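Halogenase PltM (Pseudomonas fluorescens, PDB 6BZN) halogenates phenolic substrates as a flavin-dependent enzyme and is unusually versatile in the substrates and halides it accepts, working as a chlorinase, brominase and iodinase. Local coordinates at residues Asp93-His98 with Ala136-Gln141; Glu209-Asp214 with Gly344-Leu349; Leu223-Tyr228 with Cys274-Gln279. All coordinates share one frame; numbering follows the deposited sequence.

Contact 1 of 3, residues Asp93-His98 with Ala136-Gln141; sequences DKIIQH and AHLFRQ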
loop_
_atom_site.group_PDB
_atom_site.type_symbol
_atom_site.label_atom_id
_atom_site.label_comp_id
_atom_site.label_asym_id
_atom_site.label_seq_id
_atom_site.Cartn_x
_atom_site.Cartn_y
_atom_site.Cartn_z
ATOM N N ASP A 93 -11.160 -14.832 5.368
ATOM C CA ASP A 93 -12.289 -15.642 5.839
ATOM C C ASP A 93 -13.185 -14.802 6.755
ATOM O O ASP A 93 -14.409 -14.848 6.634
ATOM C CB ASP A 93 -11.821 -16.953 6.492
ATOM C CG ASP A 93 -11.098 -17.900 5.494
ATOM O OD1 ASP A 93 -11.339 -17.838 4.266
ATOM O OD2 ASP A 93 -10.268 -18.718 5.945
ATOM N N LYS A 94 -12.582 -13.976 7.605
ATOM C CA LYS A 94 -13.352 -13.058 8.429
ATOM C C LYS A 94 -14.048 -11.960 7.604
ATOM O O LYS A 94 -15.141 -11.563 7.959
ATOM C CB LYS A 94 -12.511 -12.410 9.526
ATOM C CG LYS A 94 -11.847 -13.371 10.506
ATOM C CD LYS A 94 -12.839 -14.098 11.408
ATOM C CE LYS A 94 -12.101 -14.819 12.532
ATOM N NZ LYS A 94 -12.772 -16.080 12.977
ATOM N N ILE A 95 -13.417 -11.462 6.537
ATOM C CA ILE A 95 -14.085 -10.501 5.624
ATOM C C ILE A 95 -15.343 -11.095 4.997
ATOM O O ILE A 95 -16.403 -10.466 5.012
ATOM C CB ILE A 95 -13.141 -10.010 4.507
ATOM C CG1 ILE A 95 -12.063 -9.115 5.118
ATOM C CG2 ILE A 95 -13.908 -9.259 3.404
ATOM C CD1 ILE A 95 -10.911 -8.822 4.186
ATOM N N ILE A 96 -15.219 -12.309 4.464
ATOM C CA ILE A 96 -16.349 -12.997 3.832
ATOM C C ILE A 96 -17.480 -13.147 4.853
ATOM O O ILE A 96 -18.633 -12.865 4.560
ATOM C CB ILE A 96 -15.906 -14.384 3.278
ATOM C CG1 ILE A 96 -14.895 -14.229 2.123
ATOM C CG2 ILE A 96 -17.090 -15.251 2.850
ATOM C CD1 ILE A 96 -15.373 -13.494 0.906
ATOM N N GLN A 97 -17.122 -13.550 6.068
ATOM C CA GLN A 97 -18.094 -13.826 7.132
ATOM C C GLN A 97 -18.809 -12.576 7.686
ATOM O O GLN A 97 -20.011 -12.612 7.942
ATOM C CB GLN A 97 -17.386 -14.592 8.256
ATOM C CG GLN A 97 -18.218 -14.914 9.477
ATOM C CD GLN A 97 -17.429 -15.667 10.538
ATOM O OE1 GLN A 97 -16.317 -16.160 10.294
ATOM N NE2 GLN A 97 -18.007 -15.767 11.726
ATOM N N HIS A 98 -18.078 -11.480 7.854
ATOM C CA HIS A 98 -18.604 -10.288 8.535
ATOM C C HIS A 98 -18.869 -9.083 7.668
ATOM O O HIS A 98 -19.753 -8.307 7.996
ATOM C CB HIS A 98 -17.659 -9.859 9.642
ATOM C CG HIS A 98 -17.506 -10.887 10.709
ATOM N ND1 HIS A 98 -18.454 -11.079 11.690
ATOM C CD2 HIS A 98 -16.535 -11.802 10.934
ATOM C CE1 HIS A 98 -18.061 -12.055 12.490
ATOM N NE2 HIS A 98 -16.897 -12.506 12.057
ATOM N N ALA A 136 -5.909 -10.880 1.911
ATOM C CA ALA A 136 -7.055 -10.446 1.115
ATOM C C ALA A 136 -6.670 -9.614 -0.105
ATOM O O ALA A 136 -5.709 -8.834 -0.084
ATOM C CB ALA A 136 -8.011 -9.658 1.983
ATOM N N HIS A 137 -7.461 -9.787 -1.167
ATOM C CA HIS A 137 -7.614 -8.796 -2.217
ATOM C C HIS A 137 -8.890 -8.028 -1.862
ATOM O O HIS A 137 -9.993 -8.564 -1.950
ATOM C CB HIS A 137 -7.789 -9.448 -3.569
ATOM C CG HIS A 137 -6.528 -10.010 -4.133
ATOM N ND1 HIS A 137 -6.525 -10.910 -5.174
ATOM C CD2 HIS A 137 -5.231 -9.785 -3.820
ATOM C CE1 HIS A 137 -5.276 -11.204 -5.488
ATOM N NE2 HIS A 137 -4.473 -10.534 -4.680
ATOM N N LEU A 138 -8.710 -6.779 -1.450
ATOM C CA LEU A 138 -9.775 -5.968 -0.866
ATOM C C LEU A 138 -10.633 -5.324 -1.935
ATOM O O LEU A 138 -10.119 -4.563 -2.758
ATOM C CB LEU A 138 -9.157 -4.885 0.013
ATOM C CG LEU A 138 -8.269 -5.331 1.170
ATOM C CD1 LEU A 138 -7.531 -4.143 1.728
ATOM C CD2 LEU A 138 -9.086 -5.993 2.265
ATOM N N PHE A 139 -11.933 -5.629 -1.936
ATOM C CA PHE A 139 -12.883 -4.987 -2.828
ATOM C C PHE A 139 -13.293 -3.727 -2.101
ATOM O O PHE A 139 -14.166 -3.746 -1.231
ATOM C CB PHE A 139 -14.066 -5.924 -3.125
ATOM C CG PHE A 139 -15.011 -5.433 -4.192
ATOM C CD1 PHE A 139 -14.543 -5.031 -5.441
ATOM C CD2 PHE A 139 -16.396 -5.435 -3.972
ATOM C CE1 PHE A 139 -15.421 -4.615 -6.435
ATOM C CE2 PHE A 139 -17.275 -5.016 -4.973
ATOM C CZ PHE A 139 -16.784 -4.612 -6.201
ATOM N N ARG A 140 -12.625 -2.628 -2.436
ATOM C CA ARG A 140 -12.627 -1.449 -1.561
ATOM C C ARG A 140 -13.993 -0.791 -1.366
ATOM O O ARG A 140 -14.289 -0.293 -0.274
ATOM C CB ARG A 140 -11.593 -0.437 -2.041
ATOM C CG ARG A 140 -10.148 -0.912 -1.890
ATOM C CD ARG A 140 -9.680 -0.978 -0.439
ATOM N NE ARG A 140 -9.777 0.359 0.149
ATOM C CZ ARG A 140 -8.866 1.321 0.020
ATOM N NH1 ARG A 140 -7.701 1.101 -0.569
ATOM N NH2 ARG A 140 -9.116 2.514 0.545
ATOM N N GLN A 141 -14.855 -0.820 -2.381
ATOM C CA GLN A 141 -16.212 -0.311 -2.158
ATOM C C GLN A 141 -16.894 -0.919 -0.935
ATOM O O GLN A 141 -17.610 -0.233 -0.223
ATOM C CB GLN A 141 -17.103 -0.458 -3.395
ATOM C CG GLN A 141 -17.343 -1.872 -3.887
ATOM C CD GLN A 141 -18.530 -1.943 -4.830
ATOM O OE1 GLN A 141 -18.420 -1.607 -6.003
ATOM N NE2 GLN A 141 -19.685 -2.391 -4.309
#
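I95 reaches from helix 92-98 to strand 134-138 with a single atom: its terminal methyl CD1 lies 3.7 Å from CB of A136 and 3.9 Å from CD2 of L138. The ethyl arm is stretched out (chi2 167°), and this carries CD1 beyond the CG2 branch and across to the strand. A136 meets it with its one methyl, which points at the helix. L138 sits two residues on along the strand and comes back with only its CD2 branch, its side chain crossing that of I95 at about a right angle. All three residues are buried and the contact is wholly apolar. I143 of helix 140-153, the helix that follows the strand, touches both I95 and L138 and adds to the apolar cluster. H137, between the two strand contacts, turns its imidazole elsewhere and hydrogen-bonds through both ring nitrogens, to the carbonyl of P262 and the hydroxyl of T248. L138 also lies about 4 Å, side chain to side chain, from L354, and R140 comes two residues after L138; both L354 and R140 bind FAD in structures of this protein. The result is a helix packed on a two-stranded antiparallel sheet, 104-107 with 134-138, beside the FAD site of a flavin-dependent halogenase.

Contact 2 of 3, residues Glu209-Asp214 with Gly344-Leu349; sequences EGLATD and GFIDPL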
loop_
_atom_site.group_PDB
_atom_site.type_symbol
_atom_site.label_atom_id
_atom_site.label_comp_id
_atom_site.label_asym_id
_atom_site.label_seq_id
_atom_site.Cartn_x
_atom_site.Cartn_y
_atom_site.Cartn_z
ATOM N N GLU A 209 9.690 17.166 -6.782
ATOM C CA GLU A 209 11.139 17.365 -6.813
ATOM C C GLU A 209 11.797 16.236 -6.050
ATOM O O GLU A 209 11.330 15.862 -4.977
ATOM C CB GLU A 209 11.526 18.708 -6.166
ATOM C CG GLU A 209 12.989 19.130 -6.351
ATOM C CD GLU A 209 14.007 18.431 -5.437
ATOM O OE1 GLU A 209 15.181 18.312 -5.868
ATOM O OE2 GLU A 209 13.677 18.002 -4.299
ATOM N N GLY A 210 12.876 15.700 -6.601
ATOM C CA GLY A 210 13.673 14.691 -5.919
ATOM C C GLY A 210 13.166 13.254 -6.000
ATOM O O GLY A 210 13.815 12.358 -5.454
ATOM N N LEU A 211 12.036 13.007 -6.664
ATOM C CA LEU A 211 11.499 11.642 -6.765
ATOM C C LEU A 211 12.179 10.880 -7.885
ATOM O O LEU A 211 12.284 11.383 -9.013
ATOM C CB LEU A 211 9.980 11.639 -6.995
ATOM C CG LEU A 211 9.172 12.070 -5.780
ATOM C CD1 LEU A 211 7.707 12.200 -6.143
ATOM C CD2 LEU A 211 9.352 11.103 -4.610
ATOM N N ALA A 212 12.639 9.671 -7.566
ATOM C CA ALA A 212 13.214 8.755 -8.554
ATOM C C ALA A 212 12.171 8.052 -9.420
ATOM O O ALA A 212 12.490 7.638 -10.526
ATOM C CB ALA A 212 14.105 7.716 -7.875
ATOM N N THR A 213 10.943 7.893 -8.911
ATOM C CA THR A 213 9.891 7.203 -9.625
ATOM C C THR A 213 9.002 8.220 -10.352
ATOM O O THR A 213 8.508 9.166 -9.735
ATOM C CB THR A 213 9.039 6.361 -8.660
ATOM O OG1 THR A 213 9.898 5.559 -7.838
ATOM C CG2 THR A 213 8.112 5.450 -9.410
ATOM N N ASP A 214 8.803 7.993 -11.649
ATOM C CA ASP A 214 7.953 8.812 -12.513
ATOM C C ASP A 214 7.115 7.846 -13.340
ATOM O O ASP A 214 7.568 7.344 -14.375
ATOM C CB ASP A 214 8.847 9.703 -13.380
ATOM C CG ASP A 214 8.073 10.681 -14.266
ATOM O OD1 ASP A 214 6.824 10.685 -14.313
ATOM O OD2 ASP A 214 8.770 11.476 -14.939
ATOM N N GLY A 344 2.224 11.633 0.490
ATOM C CA GLY A 344 3.047 11.090 -0.563
ATOM C C GLY A 344 2.550 9.766 -1.081
ATOM O O GLY A 344 1.932 9.006 -0.341
ATOM N N PHE A 345 2.793 9.509 -2.360
ATOM C CA PHE A 345 2.504 8.211 -2.964
ATOM C C PHE A 345 3.541 7.903 -4.018
ATOM O O PHE A 345 3.985 8.799 -4.705
ATOM C CB PHE A 345 1.125 8.200 -3.609
ATOM C CG PHE A 345 0.703 6.834 -4.076
ATOM C CD1 PHE A 345 0.279 5.890 -3.155
ATOM C CD2 PHE A 345 0.742 6.492 -5.416
ATOM C CE1 PHE A 345 -0.112 4.620 -3.567
ATOM C CE2 PHE A 345 0.343 5.233 -5.841
ATOM C CZ PHE A 345 -0.091 4.295 -4.908
ATOM N N ILE A 346 3.913 6.629 -4.157
ATOM C CA ILE A 346 4.939 6.250 -5.124
ATOM C C ILE A 346 4.364 5.398 -6.245
ATOM O O ILE A 346 4.399 5.801 -7.405
ATOM C CB ILE A 346 6.123 5.549 -4.423
ATOM C CG1 ILE A 346 6.773 6.485 -3.380
ATOM C CG2 ILE A 346 7.150 5.081 -5.439
ATOM C CD1 ILE A 346 7.320 7.808 -3.905
ATOM N N ASP A 347 3.839 4.225 -5.919
ATOM C CA ASP A 347 3.379 3.306 -6.957
ATOM C C ASP A 347 2.562 2.191 -6.320
ATOM O O ASP A 347 2.750 1.892 -5.154
ATOM C CB ASP A 347 4.604 2.721 -7.693
ATOM C CG ASP A 347 4.278 2.131 -9.068
ATOM O OD1 ASP A 347 3.897 0.940 -9.104
ATOM O OD2 ASP A 347 4.451 2.831 -10.116
ATOM N N PRO A 348 1.646 1.576 -7.082
ATOM C CA PRO A 348 0.990 0.379 -6.553
ATOM C C PRO A 348 1.931 -0.801 -6.285
ATOM O O PRO A 348 1.571 -1.706 -5.512
ATOM C CB PRO A 348 -0.016 0.009 -7.640
ATOM C CG PRO A 348 0.422 0.762 -8.866
ATOM C CD PRO A 348 1.027 2.024 -8.342
ATOM N N LEU A 349 3.112 -0.795 -6.903
ATOM C CA LEU A 349 4.040 -1.919 -6.828
ATOM C C LEU A 349 4.474 -2.206 -5.403
ATOM O O LEU A 349 5.055 -1.354 -4.737
ATOM C CB LEU A 349 5.281 -1.667 -7.684
ATOM C CG LEU A 349 6.262 -2.843 -7.744
ATOM C CD1 LEU A 349 5.657 -3.998 -8.520
ATOM C CD2 LEU A 349 7.598 -2.433 -8.337
#
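T213 turns its hydroxyl side to a hydrocarbon: OG1 lies 3.7 Å from the CG2 methyl of I346, in a contact between two segments that both lack regular helix or strand. The oxygen is satisfied all the same, because D397 takes it in a hydrogen bond through OD1 while holding the backbone N of A212 with OD2. That double hold fixes the 209-214 loop at the point where it meets I346. CB of T213 also rests on the same methyl, at 3.9 Å, and the two side chains cross at about a right angle.

I346 divides its branches between two partners. With CG1 beside the backbone N (chi1 -60°), CG2 is left for T213, while CD1 at the end of the other branch meets CD2 of L211 at 3.9 Å. L211 thus covers the ethyl arm and T213 the methyl, and I346, the residue with most surface buried here, turns its two branches to neighbouring parts of the same loop.

Just beyond, D347 makes an Asx turn: OD1 accepts from the backbone N of L349 at 2.9 Å, through its anti lone pair and with an N-H...O angle of 154°. The same oxygen takes NE1 of W257, and OD2 is bonded to the hydroxyls of Y404 and T215, so four partners grip the buried carboxylate and hold its rotation.

Helix 383-406 supplies D397, S401 and Y404 along both loops. P348 packs on W257 and W259, from the WxWxIP motif of flavin-dependent halogenases on strand 256-262. That helix thus lies along both loops, while the strand meets the 344-349 loop beyond I346; the 344-349 loop joins helix 340-343 to helix 352-374, and the 209-214 loop leads into strand 215-223.

Contact 3 of 3, residues Leu223-Tyr228 with Cys274-Gln279; sequences LNVKSY and CSIGFQ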
loop_
_atom_site.group_PDB
_atom_site.type_symbol
_atom_site.label_atom_id
_atom_site.label_comp_id
_atom_site.label_asym_id
_atom_site.label_seq_id
_atom_site.Cartn_x
_atom_site.Cartn_y
_atom_site.Cartn_z
ATOM N N LEU A 223 -14.696 -8.356 -15.921
ATOM C CA LEU A 223 -15.309 -9.677 -15.843
ATOM C C LEU A 223 -14.626 -10.643 -16.782
ATOM O O LEU A 223 -14.062 -10.243 -17.801
ATOM C CB LEU A 223 -16.766 -9.621 -16.294
ATOM C CG LEU A 223 -17.704 -8.840 -15.402
ATOM C CD1 LEU A 223 -18.924 -8.370 -16.190
ATOM C CD2 LEU A 223 -18.091 -9.738 -14.237
ATOM N N ASN A 224 -14.749 -11.926 -16.454
ATOM C CA ASN A 224 -14.254 -13.023 -17.288
ATOM C C ASN A 224 -12.762 -12.944 -17.615
ATOM O O ASN A 224 -12.348 -13.285 -18.729
ATOM C CB ASN A 224 -15.101 -13.138 -18.578
ATOM C CG ASN A 224 -16.486 -13.694 -18.311
ATOM O OD1 ASN A 224 -16.702 -14.382 -17.318
ATOM N ND2 ASN A 224 -17.435 -13.399 -19.191
ATOM N N VAL A 225 -11.965 -12.507 -16.641
ATOM C CA VAL A 225 -10.529 -12.561 -16.775
ATOM C C VAL A 225 -10.076 -13.982 -16.448
ATOM O O VAL A 225 -10.304 -14.470 -15.335
ATOM C CB VAL A 225 -9.811 -11.560 -15.857
ATOM C CG1 VAL A 225 -8.307 -11.660 -16.047
ATOM C CG2 VAL A 225 -10.281 -10.140 -16.153
ATOM N N LYS A 226 -9.403 -14.624 -17.392
ATOM C CA LYS A 226 -8.884 -15.978 -17.174
ATOM C C LYS A 226 -7.789 -16.054 -16.126
ATOM O O LYS A 226 -6.956 -15.166 -16.035
ATOM C CB LYS A 226 -8.282 -16.544 -18.452
ATOM C CG LYS A 226 -9.265 -17.195 -19.372
ATOM C CD LYS A 226 -8.542 -18.177 -20.289
ATOM C CE LYS A 226 -9.557 -18.948 -21.103
ATOM N NZ LYS A 226 -8.874 -19.666 -22.200
ATOM N N SER A 227 -7.768 -17.159 -15.387
ATOM C CA SER A 227 -6.731 -17.421 -14.410
ATOM C C SER A 227 -5.386 -17.654 -15.108
ATOM O O SER A 227 -5.343 -18.127 -16.247
ATOM C CB SER A 227 -7.090 -18.653 -13.575
ATOM O OG SER A 227 -6.914 -19.853 -14.319
ATOM N N TYR A 228 -4.296 -17.348 -14.415
ATOM C CA TYR A 228 -2.963 -17.628 -14.949
ATOM C C TYR A 228 -2.838 -19.112 -15.362
ATOM O O TYR A 228 -2.296 -19.424 -16.420
ATOM C CB TYR A 228 -1.871 -17.301 -13.941
ATOM C CG TYR A 228 -0.502 -17.542 -14.529
ATOM C CD1 TYR A 228 0.092 -18.811 -14.469
ATOM C CD2 TYR A 228 0.172 -16.532 -15.197
ATOM C CE1 TYR A 228 1.332 -19.045 -15.037
ATOM C CE2 TYR A 228 1.412 -16.747 -15.768
ATOM C CZ TYR A 228 1.982 -18.012 -15.699
ATOM O OH TYR A 228 3.198 -18.238 -16.264
ATOM N N CYS A 274 -12.292 -8.913 -11.466
ATOM C CA CYS A 274 -10.868 -8.927 -11.321
ATOM C C CYS A 274 -10.327 -7.520 -11.560
ATOM O O CYS A 274 -10.667 -6.848 -12.546
ATOM C CB CYS A 274 -10.284 -9.929 -12.311
ATOM S SG CYS A 274 -8.489 -10.114 -12.267
ATOM N N SER A 275 -9.473 -7.067 -10.652
ATOM C CA SER A 275 -8.857 -5.758 -10.801
ATOM C C SER A 275 -7.664 -5.848 -11.730
ATOM O O SER A 275 -6.854 -6.779 -11.619
ATOM C CB SER A 275 -8.455 -5.210 -9.436
ATOM O OG SER A 275 -7.858 -3.939 -9.572
ATOM N N ILE A 276 -7.566 -4.882 -12.641
ATOM C CA ILE A 276 -6.510 -4.828 -13.640
ATOM C C ILE A 276 -5.950 -3.404 -13.648
ATOM O O ILE A 276 -6.707 -2.435 -13.778
ATOM C CB ILE A 276 -7.037 -5.172 -15.061
ATOM C CG1 ILE A 276 -7.710 -6.562 -15.098
ATOM C CG2 ILE A 276 -5.917 -5.069 -16.090
ATOM C CD1 ILE A 276 -6.829 -7.768 -14.800
ATOM N N GLY A 277 -4.633 -3.275 -13.503
ATOM C CA GLY A 277 -3.971 -1.975 -13.590
ATOM C C GLY A 277 -2.678 -2.121 -14.336
ATOM O O GLY A 277 -1.946 -3.075 -14.088
ATOM N N PHE A 278 -2.390 -1.227 -15.271
ATOM C CA PHE A 278 -1.068 -1.237 -15.916
ATOM C C PHE A 278 -0.382 0.106 -15.792
ATOM O O PHE A 278 -1.029 1.167 -15.872
ATOM C CB PHE A 278 -1.079 -1.791 -17.357
ATOM C CG PHE A 278 -1.895 -1.014 -18.350
ATOM C CD1 PHE A 278 -3.275 -1.216 -18.459
ATOM C CD2 PHE A 278 -1.277 -0.162 -19.249
ATOM C CE1 PHE A 278 -4.020 -0.525 -19.402
ATOM C CE2 PHE A 278 -2.022 0.527 -20.202
ATOM C CZ PHE A 278 -3.391 0.340 -20.282
ATOM N N GLN A 279 0.926 0.034 -15.529
ATOM C CA GLN A 279 1.732 1.184 -15.170
ATOM C C GLN A 279 2.913 1.279 -16.094
ATOM O O GLN A 279 3.520 0.252 -16.414
ATOM C CB GLN A 279 2.288 1.051 -13.745
ATOM C CG GLN A 279 1.272 1.202 -12.614
ATOM C CD GLN A 279 0.144 0.187 -12.646
ATOM O OE1 GLN A 279 -1.025 0.546 -12.761
ATOM N NE2 GLN A 279 0.489 -1.097 -12.549
#
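This is an apolar contact at one end of two neighbouring inner strands of the large mixed sheet, where the loop leaving strand 215-223 folds back over the beginning of strand 273-281. V225 does the work for the loop. Its CG1 stands anti to the backbone N (chi1 -180°); this sets CG2 on CB of C274, 3.8 Å away, and CG1 over toward the sulfur of C274 and toward I276, whose CD1 is 4.3 Å from it. CG1 is 4.1 Å from SG of C274, so the sulfur lies against the methyl as part of the hydrophobic surface. C274 and I276 both point toward the loop from the same face of their strand. S275, between them, faces the other way and hydrogen-bonds through OG to OE1 of E64 and NE1 of W259. The two strands are already paired, C274 with M222 and I276 with T220 by backbone bonds. After V225 the chain is pinned at the carbonyl of K226, which accepts from H308, and S227 caps helix 228-231 through the backbone N of D230. With carbon and sulfur alone meeting across it, the contact depends on shape and burial, while directional bonds hold the loop elsewhere, at K226 and S227.

Overall arrangement
From the N terminus, contact 1 closes first, bringing helix 92-98 against strand 134-138 after a loop of 37 residues, and it is finished before the others open. Contact 2 opens next, at 209-214, and spans 129 residues to 344-349, tying the loop before strand 215-223 to the loop before helix 352-374. Contact 3 opens and closes entirely within that span, packing the loop after strand 215-223 on the start of strand 273-281. Contacts 2 and 3 touch where P348 packs on Q279 of strand 273-281, and strand 215-223 leads from the first segment of contact 2 to that of contact 3. Contacts 1 and 2 lie on opposite sides of the chain's centre, their own centres about 28 Å apart.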